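Local coordinates for protein beta-N-acetylhexosaminidase (Bacteroides fragilis, PDB 4PYS) that probably releases terminal beta-linked N-acetylhexosamines from glycans by hydrolysis, as a family 20 glycoside hydrolase, at residues Ser265-Leu270 / Ser324-Asp329; Glu276-Phe281 / Lys332-Lys337; Asn355-Trp360 / Leu427-Ser432. All blocks are in the same frame, centred on the assembly; numbering follows the deposited sequence.

Interaction 1: Ser265-Leu270 / Ser324-Asp329; sequences STLIFL and SARMAD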
ATOM      1  N   SER A 265      20.829   1.241  24.687  1.00 58.89           N
ATOM      2  CA  SER A 265      19.682   2.099  24.971  1.00 60.97           C
ATOM      3  C   SER A 265      18.921   2.458  23.695  1.00 60.05           C
ATOM      4  O   SER A 265      17.697   2.594  23.710  1.00 57.21           O
ATOM      5  CB  SER A 265      20.115   3.362  25.733  1.00 65.26           C
ATOM      6  OG  SER A 265      21.135   4.074  25.049  1.00 60.90           O
ATOM      7  N   THR A 266      19.642   2.593  22.585  1.00 52.51           N
ATOM      8  CA  THR A 266      18.990   2.870  21.308  1.00 50.33           C
ATOM      9  C   THR A 266      18.182   1.662  20.838  1.00 47.10           C
ATOM     10  O   THR A 266      17.021   1.796  20.461  1.00 44.40           O
ATOM     11  CB  THR A 266      19.991   3.293  20.221  1.00 51.23           C
ATOM     12  OG1 THR A 266      20.583   4.549  20.578  1.00 56.36           O
ATOM     13  CG2 THR A 266      19.287   3.447  18.884  1.00 48.47           C
ATOM     14  N   LEU A 267      18.792   0.483  20.872  1.00 48.30           N
ATOM     15  CA  LEU A 267      18.078  -0.739  20.507  1.00 46.41           C
ATOM     16  C   LEU A 267      16.859  -0.951  21.399  1.00 45.09           C
ATOM     17  O   LEU A 267      15.765  -1.230  20.911  1.00 42.62           O
ATOM     18  CB  LEU A 267      19.002  -1.960  20.559  1.00 52.01           C
ATOM     19  CG  LEU A 267      19.614  -2.340  19.208  1.00 65.26           C
ATOM     20  CD1 LEU A 267      20.620  -1.290  18.751  1.00 70.82           C
ATOM     21  CD2 LEU A 267      20.252  -3.722  19.251  1.00 69.02           C
ATOM     22  N   ILE A 268      17.057  -0.804  22.708  1.00 51.15           N
ATOM     23  CA  ILE A 268      15.960  -0.902  23.663  1.00 48.44           C
ATOM     24  C   ILE A 268      14.854   0.120  23.372  1.00 44.40           C
ATOM     25  O   ILE A 268      13.668  -0.213  23.413  1.00 42.90           O
ATOM     26  CB  ILE A 268      16.481  -0.779  25.117  1.00 49.85           C
ATOM     27  CG1 ILE A 268      17.280  -2.033  25.492  1.00 52.24           C
ATOM     28  CG2 ILE A 268      15.335  -0.576  26.092  1.00 52.55           C
ATOM     29  CD1 ILE A 268      18.283  -1.818  26.603  1.00 55.91           C
ATOM     30  N   PHE A 269      15.246   1.351  23.057  1.00 44.54           N
ATOM     31  CA  PHE A 269      14.296   2.387  22.666  1.00 42.80           C
ATOM     32  C   PHE A 269      13.473   1.935  21.466  1.00 45.10           C
ATOM     33  O   PHE A 269      12.243   2.025  21.465  1.00 38.42           O
ATOM     34  CB  PHE A 269      15.044   3.679  22.312  1.00 43.91           C
ATOM     35  CG  PHE A 269      14.141   4.845  21.958  1.00 42.79           C
ATOM     36  CD1 PHE A 269      13.597   4.968  20.686  1.00 40.53           C
ATOM     37  CD2 PHE A 269      13.875   5.841  22.893  1.00 44.83           C
ATOM     38  CE1 PHE A 269      12.778   6.042  20.361  1.00 39.91           C
ATOM     39  CE2 PHE A 269      13.064   6.924  22.571  1.00 43.91           C
ATOM     40  CZ  PHE A 269      12.512   7.024  21.310  1.00 42.37           C
ATOM     41  N   LEU A 270      14.158   1.458  20.437  1.00 39.46           N
ATOM     42  CA  LEU A 270      13.481   1.103  19.197  1.00 37.02           C
ATOM     43  C   LEU A 270      12.592  -0.131  19.387  1.00 37.04           C
ATOM     44  O   LEU A 270      11.514  -0.228  18.796  1.00 34.04           O
ATOM     45  CB  LEU A 270      14.498   0.926  18.070  1.00 42.04           C
ATOM     46  CG  LEU A 270      15.173   2.243  17.670  1.00 41.45           C
ATOM     47  CD1 LEU A 270      16.309   2.021  16.702  1.00 45.35           C
ATOM     48  CD2 LEU A 270      14.160   3.203  17.071  1.00 42.29           C
ATOM     49  N   SER A 324      19.676  -4.443  11.716  1.00 40.40           N
ATOM     50  CA  SER A 324      18.449  -4.870  11.063  1.00 40.42           C
ATOM     51  C   SER A 324      18.072  -6.268  11.528  1.00 42.24           C
ATOM     52  O   SER A 324      16.901  -6.575  11.731  1.00 38.62           O
ATOM     53  CB  SER A 324      18.620  -4.852   9.543  1.00 42.72           C
ATOM     54  OG  SER A 324      18.825  -3.534   9.079  1.00 45.05           O
ATOM     55  N   ALA A 325      19.078  -7.111  11.708  1.00 40.74           N
ATOM     56  CA  ALA A 325      18.853  -8.471  12.179  1.00 44.10           C
ATOM     57  C   ALA A 325      18.249  -8.493  13.586  1.00 42.57           C
ATOM     58  O   ALA A 325      17.330  -9.267  13.857  1.00 43.25           O
ATOM     59  CB  ALA A 325      20.154  -9.258  12.148  1.00 48.12           C
ATOM     60  N   ARG A 326      18.766  -7.652  14.478  1.00 43.69           N
ATOM     61  CA  ARG A 326      18.256  -7.592  15.847  1.00 46.83           C
ATOM     62  C   ARG A 326      16.789  -7.160  15.884  1.00 42.15           C
ATOM     63  O   ARG A 326      15.993  -7.704  16.653  1.00 42.44           O
ATOM     64  CB  ARG A 326      19.094  -6.644  16.710  1.00 47.17           C
ATOM     65  CG  ARG A 326      20.556  -7.040  16.891  1.00 52.09           C
ATOM     66  CD  ARG A 326      20.721  -8.471  17.395  1.00 59.20           C
ATOM     67  NE  ARG A 326      21.331  -9.309  16.366  1.00 70.78           N
ATOM     68  CZ  ARG A 326      20.896 -10.518  16.025  1.00 76.64           C
ATOM     69  NH1 ARG A 326      19.852 -11.050  16.647  1.00 80.70           N
ATOM     70  NH2 ARG A 326      21.508 -11.201  15.069  1.00 75.98           N
HETATM   71  N   MSE A 327      16.430  -6.187  15.047  1.00 39.98           N
HETATM   72  CA  MSE A 327      15.061  -5.689  15.033  1.00 40.25           C
HETATM   73  C   MSE A 327      14.120  -6.698  14.390  1.00 36.63           C
HETATM   74  O   MSE A 327      12.991  -6.872  14.834  1.00 36.85           O
HETATM   75  CB  MSE A 327      14.965  -4.358  14.282  1.00 38.07           C
HETATM   76  CG  MSE A 327      15.894  -3.279  14.806  1.00 37.40           C
HETATM   77 SE   MSE A 327      15.708  -2.843  16.689  0.53 51.89          SE
HETATM   78  CE  MSE A 327      13.835  -2.914  16.962  1.00 45.95           C
ATOM     79  N   ALA A 328      14.578  -7.345  13.327  1.00 36.43           N
ATOM     80  CA  ALA A 328      13.781  -8.373  12.681  1.00 35.53           C
ATOM     81  C   ALA A 328      13.588  -9.555  13.632  1.00 37.32           C
ATOM     82  O   ALA A 328      12.509 -10.144  13.691  1.00 42.59           O
ATOM     83  CB  ALA A 328      14.436  -8.819  11.391  1.00 36.00           C
ATOM     84  N   ASP A 329      14.631  -9.901  14.383  1.00 39.75           N
ATOM     85  CA  ASP A 329      14.501 -10.990  15.346  1.00 41.77           C
ATOM     86  C   ASP A 329      13.481 -10.638  16.418  1.00 47.00           C
ATOM     87  O   ASP A 329      12.726 -11.499  16.875  1.00 42.09           O
ATOM     88  CB  ASP A 329      15.844 -11.344  15.982  1.00 60.89           C
ATOM     89  CG  ASP A 329      16.436 -12.615  15.408  1.00 73.09           C
ATOM     90  OD1 ASP A 329      15.863 -13.701  15.647  1.00 79.74           O
ATOM     91  OD2 ASP A 329      17.474 -12.526  14.719  1.00 76.62           O
TER

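Interaction 2: Glu276-Phe281 / Lys332-Lys337; sequences EVCRMF and KQKGRK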
ATOM      1  N   GLU A 276       4.802  -0.863  20.803  1.00 33.37           N
ATOM      2  CA  GLU A 276       3.570  -0.102  20.625  1.00 33.09           C
ATOM      3  C   GLU A 276       3.035  -0.209  19.207  1.00 30.94           C
ATOM      4  O   GLU A 276       1.826  -0.357  19.002  1.00 34.23           O
ATOM      5  CB  GLU A 276       3.754   1.359  21.046  1.00 33.74           C
ATOM      6  CG  GLU A 276       3.763   1.506  22.569  1.00 36.48           C
ATOM      7  CD  GLU A 276       3.631   2.939  23.048  1.00 44.54           C
ATOM      8  OE1 GLU A 276       2.873   3.721  22.438  1.00 41.17           O
ATOM      9  OE2 GLU A 276       4.287   3.279  24.052  1.00 39.94           O
ATOM     10  N   VAL A 277       3.937  -0.147  18.233  1.00 29.37           N
ATOM     11  CA  VAL A 277       3.550  -0.331  16.837  1.00 28.33           C
ATOM     12  C   VAL A 277       2.836  -1.668  16.630  1.00 32.81           C
ATOM     13  O   VAL A 277       1.831  -1.744  15.923  1.00 31.40           O
ATOM     14  CB  VAL A 277       4.755  -0.197  15.896  1.00 27.03           C
ATOM     15  CG1 VAL A 277       4.373  -0.572  14.467  1.00 29.21           C
ATOM     16  CG2 VAL A 277       5.268   1.230  15.914  1.00 30.32           C
ATOM     17  N   CYS A 278       3.332  -2.725  17.260  1.00 29.46           N
ATOM     18  CA  CYS A 278       2.686  -4.025  17.111  1.00 36.02           C
ATOM     19  C   CYS A 278       1.326  -4.111  17.816  1.00 39.77           C
ATOM     20  O   CYS A 278       0.437  -4.835  17.364  1.00 42.32           O
ATOM     21  CB  CYS A 278       3.628  -5.155  17.535  1.00 37.80           C
ATOM     22  SG  CYS A 278       4.981  -5.360  16.345  1.00 38.63           S
ATOM     23  N   ARG A 279       1.157  -3.361  18.903  1.00 35.65           N
ATOM     24  CA  ARG A 279      -0.133  -3.316  19.586  1.00 37.14           C
ATOM     25  C   ARG A 279      -1.180  -2.617  18.729  1.00 42.06           C
ATOM     26  O   ARG A 279      -2.348  -3.015  18.718  1.00 46.04           O
ATOM     27  CB  ARG A 279      -0.021  -2.577  20.916  1.00 42.49           C
ATOM     28  CG  ARG A 279       0.811  -3.281  21.945  1.00 52.48           C
ATOM     29  CD  ARG A 279       0.768  -2.515  23.259  1.00 64.03           C
ATOM     30  NE  ARG A 279       2.109  -2.283  23.783  1.00 67.43           N
ATOM     31  CZ  ARG A 279       2.449  -1.234  24.524  1.00 72.46           C
ATOM     32  NH1 ARG A 279       3.697  -1.109  24.965  1.00 70.08           N
ATOM     33  NH2 ARG A 279       1.542  -0.312  24.828  1.00 73.28           N
HETATM   34  N   MSE A 280      -0.750  -1.574  18.019  1.00 34.85           N
HETATM   35  CA  MSE A 280      -1.652  -0.732  17.242  1.00 34.36           C
HETATM   36  C   MSE A 280      -1.963  -1.323  15.880  1.00 37.48           C
HETATM   37  O   MSE A 280      -3.094  -1.211  15.401  1.00 36.90           O
HETATM   38  CB  MSE A 280      -1.048   0.662  17.027  1.00 31.46           C
HETATM   39  CG  MSE A 280      -0.984   1.523  18.262  1.00 42.71           C
HETATM   40 SE   MSE A 280      -0.523   3.310  17.659  0.66 37.61          SE
HETATM   41  CE  MSE A 280       1.410   3.046  17.435  1.00 36.67           C
ATOM     42  N   PHE A 281      -0.958  -1.930  15.253  1.00 30.90           N
ATOM     43  CA  PHE A 281      -1.092  -2.429  13.889  1.00 26.37           C
ATOM     44  C   PHE A 281      -1.059  -3.951  13.895  1.00 33.61           C
ATOM     45  O   PHE A 281       0.004  -4.546  14.060  1.00 33.11           O
ATOM     46  CB  PHE A 281       0.051  -1.902  13.009  1.00 28.86           C
ATOM     47  CG  PHE A 281       0.031  -0.405  12.794  1.00 28.74           C
ATOM     48  CD1 PHE A 281       0.665   0.451  13.684  1.00 27.22           C
ATOM     49  CD2 PHE A 281      -0.601   0.138  11.686  1.00 25.34           C
ATOM     50  CE1 PHE A 281       0.654   1.832  13.487  1.00 27.49           C
ATOM     51  CE2 PHE A 281      -0.615   1.510  11.470  1.00 27.97           C
ATOM     52  CZ  PHE A 281       0.010   2.364  12.378  1.00 28.78           C
ATOM     53  N   LYS A 332      10.235 -11.112  14.958  1.00 37.65           N
ATOM     54  CA  LYS A 332      10.020 -12.552  14.844  1.00 45.25           C
ATOM     55  C   LYS A 332       9.430 -13.144  16.123  1.00 48.11           C
ATOM     56  O   LYS A 332       8.504 -13.955  16.064  1.00 52.20           O
ATOM     57  CB  LYS A 332      11.318 -13.275  14.473  1.00 48.30           C
ATOM     58  CG  LYS A 332      11.129 -14.762  14.207  1.00 52.20           C
ATOM     59  CD  LYS A 332      12.376 -15.386  13.622  1.00 54.87           C
ATOM     60  CE  LYS A 332      12.251 -16.900  13.576  1.00 58.70           C
ATOM     61  NZ  LYS A 332      13.454 -17.525  12.967  1.00 63.36           N
ATOM     62  N   GLN A 333       9.944 -12.728  17.276  1.00 41.02           N
ATOM     63  CA  GLN A 333       9.434 -13.248  18.548  1.00 42.84           C
ATOM     64  C   GLN A 333       8.043 -12.684  18.852  1.00 46.09           C
ATOM     65  O   GLN A 333       7.343 -13.177  19.730  1.00 50.74           O
ATOM     66  CB  GLN A 333      10.425 -13.012  19.702  1.00 49.87           C
ATOM     67  CG  GLN A 333      10.447 -11.607  20.301  1.00 59.58           C
ATOM     68  CD  GLN A 333      11.598 -11.417  21.293  1.00 70.83           C
ATOM     69  OE1 GLN A 333      12.738 -11.793  21.016  1.00 78.54           O
ATOM     70  NE2 GLN A 333      11.299 -10.832  22.450  1.00 65.86           N
ATOM     71  N   LYS A 334       7.642 -11.663  18.100  1.00 47.20           N
ATOM     72  CA  LYS A 334       6.289 -11.118  18.184  1.00 45.88           C
ATOM     73  C   LYS A 334       5.364 -11.718  17.130  1.00 48.27           C
ATOM     74  O   LYS A 334       4.191 -11.353  17.043  1.00 48.24           O
ATOM     75  CB  LYS A 334       6.312  -9.605  18.002  1.00 44.75           C
ATOM     76  CG  LYS A 334       7.018  -8.868  19.114  1.00 48.86           C
ATOM     77  CD  LYS A 334       6.740  -7.391  18.996  1.00 48.73           C
ATOM     78  CE  LYS A 334       6.621  -6.775  20.365  1.00 56.67           C
ATOM     79  NZ  LYS A 334       5.479  -7.306  21.167  1.00 59.25           N
ATOM     80  N   GLY A 335       5.897 -12.624  16.317  1.00 46.40           N
ATOM     81  CA  GLY A 335       5.098 -13.260  15.283  1.00 40.75           C
ATOM     82  C   GLY A 335       4.875 -12.413  14.046  1.00 40.37           C
ATOM     83  O   GLY A 335       3.946 -12.671  13.277  1.00 40.50           O
ATOM     84  N   ARG A 336       5.723 -11.409  13.834  1.00 32.62           N
ATOM     85  CA  ARG A 336       5.600 -10.572  12.642  1.00 30.93           C
ATOM     86  C   ARG A 336       6.752 -10.820  11.676  1.00 31.39           C
ATOM     87  O   ARG A 336       7.800 -11.359  12.058  1.00 35.02           O
ATOM     88  CB  ARG A 336       5.562  -9.091  13.024  1.00 35.25           C
ATOM     89  CG  ARG A 336       4.576  -8.765  14.128  1.00 33.65           C
ATOM     90  CD  ARG A 336       3.124  -9.103  13.746  1.00 32.03           C
ATOM     91  NE  ARG A 336       2.244  -8.833  14.881  1.00 37.05           N
ATOM     92  CZ  ARG A 336       1.578  -7.696  15.050  1.00 38.75           C
ATOM     93  NH1 ARG A 336       1.661  -6.734  14.142  1.00 32.31           N
ATOM     94  NH2 ARG A 336       0.826  -7.521  16.123  1.00 37.89           N
ATOM     95  N   LYS A 337       6.530 -10.452  10.423  1.00 29.76           N
ATOM     96  CA  LYS A 337       7.572 -10.440   9.406  1.00 33.60           C
ATOM     97  C   LYS A 337       8.110  -9.021   9.272  1.00 34.40           C
ATOM     98  O   LYS A 337       7.387  -8.053   9.511  1.00 34.90           O
ATOM     99  CB  LYS A 337       7.022 -10.939   8.071  1.00 32.18           C
ATOM    100  CG  LYS A 337       6.680 -12.435   8.116  1.00 39.63           C
ATOM    101  CD  LYS A 337       6.203 -12.965   6.774  1.00 50.55           C
ATOM    102  CE  LYS A 337       5.975 -14.479   6.835  1.00 55.79           C
ATOM    103  NZ  LYS A 337       7.198 -15.215   7.275  1.00 60.99           N
TER

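Interaction 3: Asn355-Trp360 / Leu427-Ser432; sequences NVVIQW and LILGMS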
ATOM      1  N   ASN A 355      12.280 -14.311   8.901  1.00 42.45           N
ATOM      2  CA  ASN A 355      11.029 -13.554   8.765  1.00 33.40           C
ATOM      3  C   ASN A 355      11.193 -12.273   7.949  1.00 31.48           C
ATOM      4  O   ASN A 355      10.295 -11.427   7.920  1.00 36.39           O
ATOM      5  CB  ASN A 355      10.455 -13.214  10.136  1.00 33.76           C
ATOM      6  CG  ASN A 355      11.342 -12.272  10.917  1.00 35.01           C
ATOM      7  OD1 ASN A 355      12.569 -12.377  10.875  1.00 39.06           O
ATOM      8  ND2 ASN A 355      10.727 -11.336  11.636  1.00 37.00           N
ATOM      9  N   VAL A 356      12.340 -12.136   7.291  1.00 33.20           N
ATOM     10  CA  VAL A 356      12.649 -10.937   6.511  1.00 32.98           C
ATOM     11  C   VAL A 356      12.046 -10.979   5.104  1.00 34.12           C
ATOM     12  O   VAL A 356      12.104 -12.005   4.429  1.00 36.35           O
ATOM     13  CB  VAL A 356      14.178 -10.711   6.438  1.00 37.00           C
ATOM     14  CG1 VAL A 356      14.534  -9.689   5.369  1.00 41.43           C
ATOM     15  CG2 VAL A 356      14.711 -10.270   7.797  1.00 40.17           C
ATOM     16  N   VAL A 357      11.459  -9.859   4.683  1.00 26.95           N
ATOM     17  CA  VAL A 357      10.938  -9.677   3.329  1.00 26.37           C
ATOM     18  C   VAL A 357      11.674  -8.477   2.732  1.00 26.53           C
ATOM     19  O   VAL A 357      11.952  -7.502   3.442  1.00 28.98           O
ATOM     20  CB  VAL A 357       9.416  -9.415   3.356  1.00 30.75           C
ATOM     21  CG1 VAL A 357       8.873  -9.103   1.957  1.00 25.97           C
ATOM     22  CG2 VAL A 357       8.691 -10.613   3.964  1.00 33.29           C
ATOM     23  N   ILE A 358      12.011  -8.560   1.448  1.00 26.35           N
ATOM     24  CA  ILE A 358      12.762  -7.506   0.765  1.00 25.73           C
ATOM     25  C   ILE A 358      11.893  -6.731  -0.226  1.00 26.44           C
ATOM     26  O   ILE A 358      11.250  -7.325  -1.092  1.00 26.41           O
ATOM     27  CB  ILE A 358      13.970  -8.105   0.001  1.00 28.57           C
ATOM     28  CG1 ILE A 358      14.939  -8.789   0.977  1.00 27.94           C
ATOM     29  CG2 ILE A 358      14.679  -7.029  -0.802  1.00 32.03           C
ATOM     30  CD1 ILE A 358      15.508  -7.871   2.050  1.00 30.47           C
ATOM     31  N   GLN A 359      11.876  -5.406  -0.111  1.00 21.90           N
ATOM     32  CA  GLN A 359      11.132  -4.591  -1.063  1.00 20.72           C
ATOM     33  C   GLN A 359      12.108  -4.027  -2.085  1.00 28.64           C
ATOM     34  O   GLN A 359      12.939  -3.174  -1.770  1.00 25.27           O
ATOM     35  CB  GLN A 359      10.352  -3.473  -0.367  1.00 21.92           C
ATOM     36  CG  GLN A 359       9.431  -2.718  -1.323  1.00 20.72           C
ATOM     37  CD  GLN A 359       8.279  -2.027  -0.611  1.00 24.90           C
ATOM     38  OE1 GLN A 359       8.271  -1.908   0.614  1.00 23.03           O
ATOM     39  NE2 GLN A 359       7.304  -1.565  -1.382  1.00 26.86           N
ATOM     40  N   TRP A 360      12.020  -4.559  -3.299  1.00 24.38           N
ATOM     41  CA  TRP A 360      12.942  -4.258  -4.389  1.00 26.94           C
ATOM     42  C   TRP A 360      12.500  -2.963  -5.055  1.00 23.36           C
ATOM     43  O   TRP A 360      11.366  -2.872  -5.528  1.00 21.71           O
ATOM     44  CB  TRP A 360      12.902  -5.429  -5.375  1.00 26.76           C
ATOM     45  CG  TRP A 360      13.586  -5.228  -6.696  1.00 24.58           C
ATOM     46  CD1 TRP A 360      14.754  -4.561  -6.945  1.00 30.27           C
ATOM     47  CD2 TRP A 360      13.123  -5.714  -7.957  1.00 20.95           C
ATOM     48  NE1 TRP A 360      15.040  -4.608  -8.299  1.00 26.97           N
ATOM     49  CE2 TRP A 360      14.052  -5.311  -8.936  1.00 27.18           C
ATOM     50  CE3 TRP A 360      12.002  -6.453  -8.352  1.00 27.56           C
ATOM     51  CZ2 TRP A 360      13.893  -5.625 -10.294  1.00 25.15           C
ATOM     52  CZ3 TRP A 360      11.846  -6.763  -9.702  1.00 27.87           C
ATOM     53  CH2 TRP A 360      12.787  -6.347 -10.652  1.00 28.79           C
ATOM     54  N   LEU A 427       8.733 -17.133  -3.846  1.00 34.81           N
ATOM     55  CA  LEU A 427       9.354 -16.050  -3.082  1.00 33.76           C
ATOM     56  C   LEU A 427       8.880 -14.669  -3.552  1.00 29.71           C
ATOM     57  O   LEU A 427       8.845 -13.716  -2.764  1.00 32.04           O
ATOM     58  CB  LEU A 427      10.879 -16.113  -3.179  1.00 36.69           C
ATOM     59  CG  LEU A 427      11.640 -17.182  -2.392  1.00 43.97           C
ATOM     60  CD1 LEU A 427      13.142 -17.007  -2.589  1.00 47.99           C
ATOM     61  CD2 LEU A 427      11.278 -17.134  -0.914  1.00 43.83           C
ATOM     62  N   ILE A 428       8.535 -14.546  -4.829  1.00 30.52           N
ATOM     63  CA  ILE A 428       8.027 -13.272  -5.341  1.00 27.68           C
ATOM     64  C   ILE A 428       6.563 -13.086  -4.939  1.00 27.17           C
ATOM     65  O   ILE A 428       5.675 -13.760  -5.465  1.00 28.81           O
ATOM     66  CB  ILE A 428       8.140 -13.186  -6.877  1.00 29.48           C
ATOM     67  CG1 ILE A 428       9.558 -13.526  -7.326  1.00 43.38           C
ATOM     68  CG2 ILE A 428       7.724 -11.804  -7.361  1.00 28.89           C
ATOM     69  CD1 ILE A 428      10.586 -12.585  -6.771  1.00 51.57           C
ATOM     70  N   LEU A 429       6.322 -12.158  -4.018  1.00 24.50           N
ATOM     71  CA  LEU A 429       5.022 -12.033  -3.373  1.00 24.13           C
ATOM     72  C   LEU A 429       4.032 -11.233  -4.195  1.00 26.85           C
ATOM     73  O   LEU A 429       2.832 -11.530  -4.196  1.00 21.18           O
ATOM     74  CB  LEU A 429       5.172 -11.366  -2.012  1.00 23.05           C
ATOM     75  CG  LEU A 429       6.009 -12.125  -0.987  1.00 25.91           C
ATOM     76  CD1 LEU A 429       6.004 -11.363   0.326  1.00 29.31           C
ATOM     77  CD2 LEU A 429       5.482 -13.545  -0.798  1.00 30.84           C
ATOM     78  N   GLY A 430       4.522 -10.203  -4.874  1.00 19.28           N
ATOM     79  CA  GLY A 430       3.643  -9.348  -5.645  1.00 16.46           C
ATOM     80  C   GLY A 430       4.307  -8.025  -5.944  1.00 23.67           C
ATOM     81  O   GLY A 430       5.535  -7.959  -6.074  1.00 21.94           O
HETATM   82  N   MSE A 431       3.492  -6.979  -6.008  1.00 19.34           N
HETATM   83  CA  MSE A 431       3.919  -5.677  -6.481  1.00 16.69           C
HETATM   84  C   MSE A 431       3.470  -4.576  -5.548  1.00 20.96           C
HETATM   85  O   MSE A 431       2.442  -4.703  -4.865  1.00 17.70           O
HETATM   86  CB  MSE A 431       3.293  -5.407  -7.853  1.00 17.27           C
HETATM   87  CG  MSE A 431       3.652  -6.428  -8.904  1.00 17.91           C
HETATM   88 SE   MSE A 431       2.686  -5.995 -10.556  0.66 20.52          SE
HETATM   89  CE  MSE A 431       3.322  -4.178 -10.800  1.00 19.17           C
ATOM     90  N   SER A 432       4.223  -3.480  -5.538  1.00 15.16           N
ATOM     91  CA  SER A 432       3.792  -2.287  -4.814  1.00 17.18           C
ATOM     92  C   SER A 432       3.744  -1.091  -5.747  1.00 19.35           C
ATOM     93  O   SER A 432       4.306  -1.123  -6.846  1.00 21.35           O
ATOM     94  CB  SER A 432       4.719  -1.979  -3.634  1.00 22.91           C
ATOM     95  OG  SER A 432       6.050  -1.792  -4.055  1.00 28.53           O
TER

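Interaction 1: Ser265-Leu270 / Ser324-Asp329
The guanidinium of Arg326 is turned away from Leu267, and the two residues meet through aliphatic carbon alone: methyl CD2 of Leu267 lies 4.0 Å from CB of Arg326 and almost as near its CG. Bends at chi2 and chi3 carry the planar end of the arginine back along its own helix, where NH1 pairs with OD2 of Asp329 at 3.4 Å. The terminal methyl CE of Met327, a selenomethionine, lies over one face of the Leu270 carbonyl, 3.9 Å from C and 4.1 Å from CB of Leu270. The ring of Phe269 faces elsewhere, stacked on Tyr181 and meeting Tyr237 with the planes at about 60°. Helices 264-280 and 316-333 both belong to the outer helical layer of the (beta/alpha)8 barrel, on either side of strand 285-287 in the sequence, and this contact joins them through apolar atoms. Met327 reaches Leu270 because its chain bends at chi2 (-56°) and chi3 (-39°), although its CB leaves the backbone obliquely. Leu274 of helix 264-280 also touches Met327, and Phe323 packs against Leu267 and Leu270. The side chain of Leu267 is about 9 Å from the zinc ion held by Cys242, Cys260, Cys301 and Cys304.

Interaction 2: Glu276-Phe281 / Lys332-Lys337
Arg336 points its guanidinium at the end of helix 264-280, gripping two backbone carbonyls there from the loop that follows helix 316-333 in the (beta/alpha)8 barrel. That loop opens with a Schellman motif, in which Gly335 takes positive phi, and the chain then turns into strand 337-341. The two carbonyls are met differently. NH1 donates to Phe281 O at 2.7 Å along a fairly straight N-H...O line (162°), with the oxygen at the guanidinium edge and the donor in the carbonyl plane. NH1 also bonds weakly to Ser283 O. NH2 reaches Cys278 O at 3.0 Å on a more bent path (140°), the oxygen lying out of the guanidinium plane. A turn at chi2 (-61°), followed by an extended chi3, brings the group into this position. CB of Cys278 sits over one guanidinium face, offset toward its rim, so that a single residue offers the arginine both a carbonyl and an apolar surface. Lys334 comes alongside the same cysteine with its aliphatic chain, while its ammonium makes a long, weak ion pair with Asp275. The ring of Phe281 leads away, onto Val206, Ile210 and Pro222. The sulfur SG of Cys278 rests 3.8 Å from CD of Lys334.

Interaction 3: Asn355-Trp360 / Leu427-Ser432
Gln359 and Ser432 are joined by a side-chain hydrogen bond in which the amide NE2 donates to OG at 3.0 Å. The serine oxygen lies close to the amide plane, but the N-H...O angle of 139° leaves the bond noticeably bent, and NE2 also comes within 3.5 Å of CB of Ser432. Nearer the start of both strands the contact is apolar: CG1 of Val357 and CD1 of Leu429 meet tip to tip at 4.0 Å. The glutamine reaches so far because CG is anti to the backbone N (chi1 -173°) and the chain stays extended beyond it. Ser432 holds OG between its own N and carbonyl carbon (chi1 58°), which turns OG to the glutamine.

Strands 356-360 and 428-435 are not neighbours in the sheet. Strand 381-383 runs between them, parallel to and paired with both, so these side chains meet on the inner side of the wall of a (beta/alpha)8 barrel. Ile358 and Trp360 go the other way, onto helix 369-376. The helical backbone angles of Leu429 and the glycine conformation of Gly430 break the regular alternation, so that Leu429 and Ser432, three positions apart, both turn toward strand 356-360.

Further out, the other end of the amide is also held: OE1 of Gln359 is hydrogen-bonded to NE2 of His287, on strand 285-287. Partners at both ends probably set the amide's orientation. In family 20 enzymes the strand corresponding to the one with His287 probably leads to the catalytic Asp-Glu pair, so this amide is linked to that strand. Ile339 and Trp341 of strand 337-341 touch the glutamine, and Ile382 of the intervening strand packs on Val357.

Interactions 1 and 2 bind the same two elements, helices 264-280 and 316-333, with centres 13 Å apart, whereas interaction 3 belongs to the barrel strands. Interactions 1 and 3 are buried, and interaction 2 is partly so. Chemistry follows place: between the helices apolar carbon and a selenomethionine suffice, at the helix end a charged group takes carbonyl oxygens, and on the inner side of the barrel wall a neutral amide and hydroxyl stand beside valine and leucine. Asn355 connects all three, its ND2 probably hydrogen-bonded to the carbonyl oxygens of Ala328 and Arg336, bonds that tie the residue just before strand 356-360 to helix 316-333 and the loop after it.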